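Local coordinates for CdnC (Chryseobacterium gregarium DSM 19109, PDB 7MGV), which probably uses ATP to install omega-ester (macrolactone) linkages in the core regions of a ribosomally made precursor peptide, as an ATP-grasp ligase of the graspetide class, at residues Asn22-Ile27 and Leu340-Ala345; Val92-Ala97 and Thr123-Leu128. All coordinates share one frame; numbering follows the deposited sequence.

Two neighbouring parallel strands, 22-28 and 91-94, tie the contacts together. In contact 1 the first of them meets the C-terminal end of helix 332-341, and in contact 2 the second packs on helix 110-130. The centres lie about 15 Å apart, and the strands are joined directly: Leu25 O to Trp93 N is 2.7 Å and Ile27 N to Trp93 O 2.9 Å, both probable hydrogen bonds, while Ile27 packs on the ring of Tyr94. Along the chain contact 2 is nested within the span that contact 1 closes. The parallel sheet of the pre-ATP-grasp region packs helix 110-130 on one face and, with helix 35-46, takes the end of helix 332-341 on the other.

Contact 1 (Asn22-Ile27 and Leu340-Ala345); sequences NKILII and LLCDKA
The carbonyl oxygen of Leu341 takes a hydrogen bond from Thr91 OG1, the hydroxyl of the neighbouring strand 91-94, and the same oxygen is also touched by the end of Ile24, with CD1 3.3 Å from Leu341 O. Ile24 comes to the helix end with the tip of its longer branch. Its CG1 lies beside the backbone N and CD1 continues in an extended chain (chi2 -178°), which carries the methyl out from the strand to the last turn of the helix. There CD1 touches three things: the carbonyl oxygen, Leu341 CB at 3.9 Å, and Cys342 SG at 3.6 Å. The carbon behind it, Ile24 CG1, is already 4.0 Å from Leu341 O, and the approach is made by the end of the branch rather than its flank. Leu341 takes part through CB and its carbonyl, while farther out its side chain packs on Trp93. The sulfur of Cys342 packs against Ile24 CD1 and has a hydrogen-bond partner elsewhere. All three residues are buried.

Helix 332-341 stops here in a Schellman motif. Asp343, with positive phi (61°), is the C-prime residue; its N bonds back to Leu340 O at 3.3 Å, and Lys344 N reaches Asp339 O. Cys342 is the first residue to leave helical geometry. The backbone of Ile24 pairs with Glu49 and Ile51 of the parallel strand 48-54, Cys342 lies against Cys48 of that strand, and both side chains touch Ile43 of helix 35-46.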
# COMPACT_ATOMS: atom_id res chain seq x y z
N ASN A 22 -2.01 -7.24 -29.98
CA ASN A 22 -1.64 -7.22 -28.57
C ASN A 22 -2.27 -6.02 -27.87
O ASN A 22 -2.13 -4.88 -28.32
CB ASN A 22 -0.12 -7.19 -28.42
CG ASN A 22 0.45 -8.54 -28.03
OD1 ASN A 22 -0.16 -9.58 -28.27
ND2 ASN A 22 1.64 -8.52 -27.44
N LYS A 23 -2.98 -6.28 -26.77
CA LYS A 23 -3.72 -5.26 -26.06
C LYS A 23 -2.93 -4.78 -24.85
O LYS A 23 -2.36 -5.59 -24.10
CB LYS A 23 -5.08 -5.78 -25.62
CG LYS A 23 -6.03 -6.05 -26.77
CD LYS A 23 -7.41 -6.47 -26.27
CE LYS A 23 -7.38 -7.87 -25.70
NZ LYS A 23 -8.73 -8.31 -25.26
N ILE A 24 -2.90 -3.46 -24.65
CA ILE A 24 -2.14 -2.83 -23.58
C ILE A 24 -3.10 -1.95 -22.79
O ILE A 24 -3.59 -0.94 -23.31
CB ILE A 24 -0.96 -2.01 -24.11
CG1 ILE A 24 0.05 -2.92 -24.81
CG2 ILE A 24 -0.30 -1.23 -22.98
CD1 ILE A 24 1.27 -2.20 -25.33
N LEU A 25 -3.35 -2.32 -21.54
CA LEU A 25 -4.21 -1.53 -20.67
C LEU A 25 -3.43 -0.37 -20.07
O LEU A 25 -2.32 -0.56 -19.56
CB LEU A 25 -4.80 -2.41 -19.56
CG LEU A 25 -5.82 -1.74 -18.64
CD1 LEU A 25 -7.11 -1.44 -19.39
CD2 LEU A 25 -6.08 -2.60 -17.42
N ILE A 26 -4.00 0.83 -20.13
CA ILE A 26 -3.39 2.02 -19.56
C ILE A 26 -4.38 2.66 -18.60
O ILE A 26 -5.52 2.96 -18.99
CB ILE A 26 -2.96 3.02 -20.65
CG1 ILE A 26 -1.87 2.42 -21.54
CG2 ILE A 26 -2.48 4.32 -20.02
CD1 ILE A 26 -1.29 3.39 -22.54
N ILE A 27 -3.95 2.88 -17.37
CA ILE A 27 -4.76 3.51 -16.34
C ILE A 27 -4.36 4.98 -16.24
O ILE A 27 -3.19 5.29 -15.99
CB ILE A 27 -4.60 2.80 -14.98
CG1 ILE A 27 -4.70 1.29 -15.15
CG2 ILE A 27 -5.65 3.31 -13.99
CD1 ILE A 27 -6.08 0.80 -15.52
N LEU A 340 8.75 -0.46 -24.17
CA LEU A 340 8.72 -1.30 -22.98
C LEU A 340 7.36 -1.97 -22.82
O LEU A 340 7.28 -3.15 -22.45
CB LEU A 340 9.05 -0.47 -21.74
CG LEU A 340 9.20 -1.23 -20.42
CD1 LEU A 340 10.56 -1.89 -20.32
CD2 LEU A 340 8.96 -0.30 -19.24
N LEU A 341 6.27 -1.24 -23.09
CA LEU A 341 4.94 -1.80 -22.88
C LEU A 341 4.59 -2.84 -23.95
O LEU A 341 3.76 -3.72 -23.69
CB LEU A 341 3.90 -0.68 -22.86
CG LEU A 341 4.00 0.33 -21.72
CD1 LEU A 341 2.83 1.30 -21.75
CD2 LEU A 341 4.09 -0.38 -20.37
N CYS A 342 5.19 -2.75 -25.13
CA CYS A 342 4.97 -3.70 -26.21
C CYS A 342 5.99 -4.84 -26.21
O CYS A 342 6.07 -5.58 -27.20
CB CYS A 342 5.00 -2.99 -27.56
SG CYS A 342 3.90 -1.56 -27.70
N ASP A 343 6.79 -4.97 -25.15
CA ASP A 343 7.80 -6.02 -25.02
C ASP A 343 8.85 -5.94 -26.13
O ASP A 343 9.32 -6.95 -26.65
CB ASP A 343 7.15 -7.41 -25.00
CG ASP A 343 8.01 -8.45 -24.30
OD1 ASP A 343 8.99 -8.05 -23.63
OD2 ASP A 343 7.72 -9.66 -24.43
N LYS A 344 9.21 -4.71 -26.50
CA LYS A 344 10.27 -4.46 -27.47
C LYS A 344 11.48 -3.80 -26.81
O LYS A 344 12.23 -3.07 -27.47
CB LYS A 344 9.75 -3.62 -28.63
CG LYS A 344 8.79 -4.35 -29.54
CD LYS A 344 8.23 -3.44 -30.62
CE LYS A 344 9.34 -2.89 -31.50
NZ LYS A 344 8.86 -1.76 -32.35
N ALA A 345 11.69 -4.06 -25.52
CA ALA A 345 12.80 -3.52 -24.77
C ALA A 345 13.04 -4.41 -23.57
O ALA A 345 12.10 -5.06 -23.09
CB ALA A 345 12.52 -2.08 -24.31

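Contact 2 (Val92-Ala97 and Thr123-Leu128); sequences VWYRRA and TLFGFL
Tyr94 and Leu128 meet by a CH-pi contact: CD1 of the leucine sits over the centre of the tyrosine ring, 3.7 Å from the centroid and 12° off the ring normal. The side chains cross at about a right angle, so a single methyl presses on the face. Over the opposite face, near the rim, lies the backbone N of Arg96.

Apolar packing continues at the far end of the ring, where Phe125 CE1 lies 4.3 Å from Tyr94 CZ. The same CE1 comes within 3.3 Å of Tyr94 OH, a close van der Waals approach of C-H to oxygen. Strands 91-94 and 134-136 are parallel neighbours joined through helix 110-130, a beta-alpha-beta crossover whose helix packs here on its first strand. Pro139 touches Tyr94, Phe125 and Leu128 alike, and Gly126 O is hydrogen-bonded to Ser147 OG of the second subunit.

The polar part lies within one segment. With CG anti to the backbone N (chi1 171°), the ring of Tyr94 extends along the chain that follows the strand, and its OH accepts a hydrogen bond from Ala97 N, 3.3 Å long and nearly straight at 170°. A leucine in place of the tyrosine would probably leave Ala97 N without this acceptor and open a gap beside Phe125 and Leu128. One ring thus serves two chemistries, its face holding the helix by dispersion while its hydroxyl ties down the backbone leaving the strand.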
# COMPACT_ATOMS: atom_id res chain seq x y z
N VAL A 92 0.00 -4.12 -18.63
CA VAL A 92 -0.76 -3.02 -18.05
C VAL A 92 0.21 -1.92 -17.66
O VAL A 92 1.32 -2.20 -17.20
CB VAL A 92 -1.61 -3.48 -16.85
CG1 VAL A 92 -0.73 -3.99 -15.72
CG2 VAL A 92 -2.51 -2.34 -16.36
N TRP A 93 -0.20 -0.67 -17.86
CA TRP A 93 0.56 0.49 -17.40
C TRP A 93 -0.33 1.27 -16.45
O TRP A 93 -1.24 1.99 -16.89
CB TRP A 93 1.03 1.36 -18.57
CG TRP A 93 1.81 2.57 -18.13
CD1 TRP A 93 2.50 2.71 -16.96
CD2 TRP A 93 1.97 3.80 -18.84
NE1 TRP A 93 3.08 3.95 -16.91
CE2 TRP A 93 2.77 4.64 -18.05
CE3 TRP A 93 1.51 4.27 -20.08
CZ2 TRP A 93 3.13 5.92 -18.45
CZ3 TRP A 93 1.86 5.55 -20.47
CH2 TRP A 93 2.67 6.36 -19.66
N TYR A 94 -0.08 1.13 -15.16
CA TYR A 94 -0.86 1.80 -14.12
C TYR A 94 -0.13 3.07 -13.71
O TYR A 94 0.82 3.03 -12.93
CB TYR A 94 -1.10 0.87 -12.93
CG TYR A 94 -1.72 1.54 -11.73
CD1 TYR A 94 -2.72 2.50 -11.88
CD2 TYR A 94 -1.31 1.22 -10.44
CE1 TYR A 94 -3.29 3.11 -10.78
CE2 TYR A 94 -1.87 1.83 -9.34
CZ TYR A 94 -2.86 2.77 -9.51
OH TYR A 94 -3.43 3.38 -8.41
N ARG A 95 -0.56 4.20 -14.26
CA ARG A 95 -0.15 5.50 -13.74
C ARG A 95 -0.96 5.79 -12.49
O ARG A 95 -2.20 5.74 -12.52
CB ARG A 95 -0.36 6.59 -14.79
CG ARG A 95 0.14 6.20 -16.18
CD ARG A 95 0.19 7.40 -17.10
NE ARG A 95 0.44 8.65 -16.38
CZ ARG A 95 1.36 9.55 -16.74
NH1 ARG A 95 2.11 9.34 -17.81
NH2 ARG A 95 1.52 10.65 -16.02
N ARG A 96 -0.27 6.07 -11.38
CA ARG A 96 -0.90 6.08 -10.07
C ARG A 96 -2.11 7.00 -10.03
O ARG A 96 -2.06 8.14 -10.48
CB ARG A 96 0.11 6.51 -8.99
CG ARG A 96 -0.44 6.34 -7.58
CD ARG A 96 0.63 6.51 -6.52
NE ARG A 96 0.25 5.84 -5.28
CZ ARG A 96 0.97 5.86 -4.16
NH1 ARG A 96 2.11 6.52 -4.12
NH2 ARG A 96 0.53 5.21 -3.09
N ALA A 97 -3.21 6.47 -9.49
CA ALA A 97 -4.46 7.21 -9.43
C ALA A 97 -4.50 8.11 -8.20
O ALA A 97 -4.10 7.71 -7.10
CB ALA A 97 -5.64 6.24 -9.40
N THR A 123 -11.84 -2.49 -4.66
CA THR A 123 -12.16 -3.32 -5.82
C THR A 123 -11.24 -3.00 -6.99
O THR A 123 -10.69 -3.91 -7.63
CB THR A 123 -13.63 -3.11 -6.21
OG1 THR A 123 -14.48 -3.66 -5.19
CG2 THR A 123 -13.93 -3.79 -7.54
N LEU A 124 -11.05 -1.71 -7.27
CA LEU A 124 -10.25 -1.33 -8.43
C LEU A 124 -8.77 -1.65 -8.22
O LEU A 124 -8.11 -2.22 -9.10
CB LEU A 124 -10.45 0.14 -8.74
CG LEU A 124 -9.58 0.67 -9.88
CD1 LEU A 124 -10.34 0.64 -11.20
CD2 LEU A 124 -9.13 2.06 -9.53
N PHE A 125 -8.22 -1.28 -7.06
CA PHE A 125 -6.84 -1.61 -6.75
C PHE A 125 -6.63 -3.12 -6.70
O PHE A 125 -5.55 -3.61 -7.07
CB PHE A 125 -6.42 -0.98 -5.42
CG PHE A 125 -6.16 0.50 -5.50
CD1 PHE A 125 -6.38 1.20 -6.67
CD2 PHE A 125 -5.69 1.19 -4.40
CE1 PHE A 125 -6.15 2.56 -6.74
CE2 PHE A 125 -5.45 2.55 -4.46
CZ PHE A 125 -5.68 3.24 -5.63
N GLY A 126 -7.64 -3.88 -6.29
CA GLY A 126 -7.51 -5.32 -6.27
C GLY A 126 -7.47 -5.91 -7.66
O GLY A 126 -6.70 -6.84 -7.93
N PHE A 127 -8.30 -5.39 -8.57
CA PHE A 127 -8.18 -5.78 -9.97
C PHE A 127 -6.78 -5.48 -10.49
O PHE A 127 -6.14 -6.33 -11.12
CB PHE A 127 -9.23 -5.08 -10.82
CG PHE A 127 -8.92 -5.11 -12.29
CD1 PHE A 127 -8.83 -6.32 -12.97
CD2 PHE A 127 -8.68 -3.94 -13.00
CE1 PHE A 127 -8.53 -6.36 -14.32
CE2 PHE A 127 -8.38 -3.98 -14.35
CZ PHE A 127 -8.31 -5.19 -15.01
N LEU A 128 -6.29 -4.26 -10.24
CA LEU A 128 -4.98 -3.87 -10.75
C LEU A 128 -3.87 -4.76 -10.18
O LEU A 128 -2.89 -5.05 -10.88
CB LEU A 128 -4.71 -2.40 -10.44
CG LEU A 128 -5.60 -1.42 -11.20
CD1 LEU A 128 -5.32 0.02 -10.79
CD2 LEU A 128 -5.43 -1.59 -12.70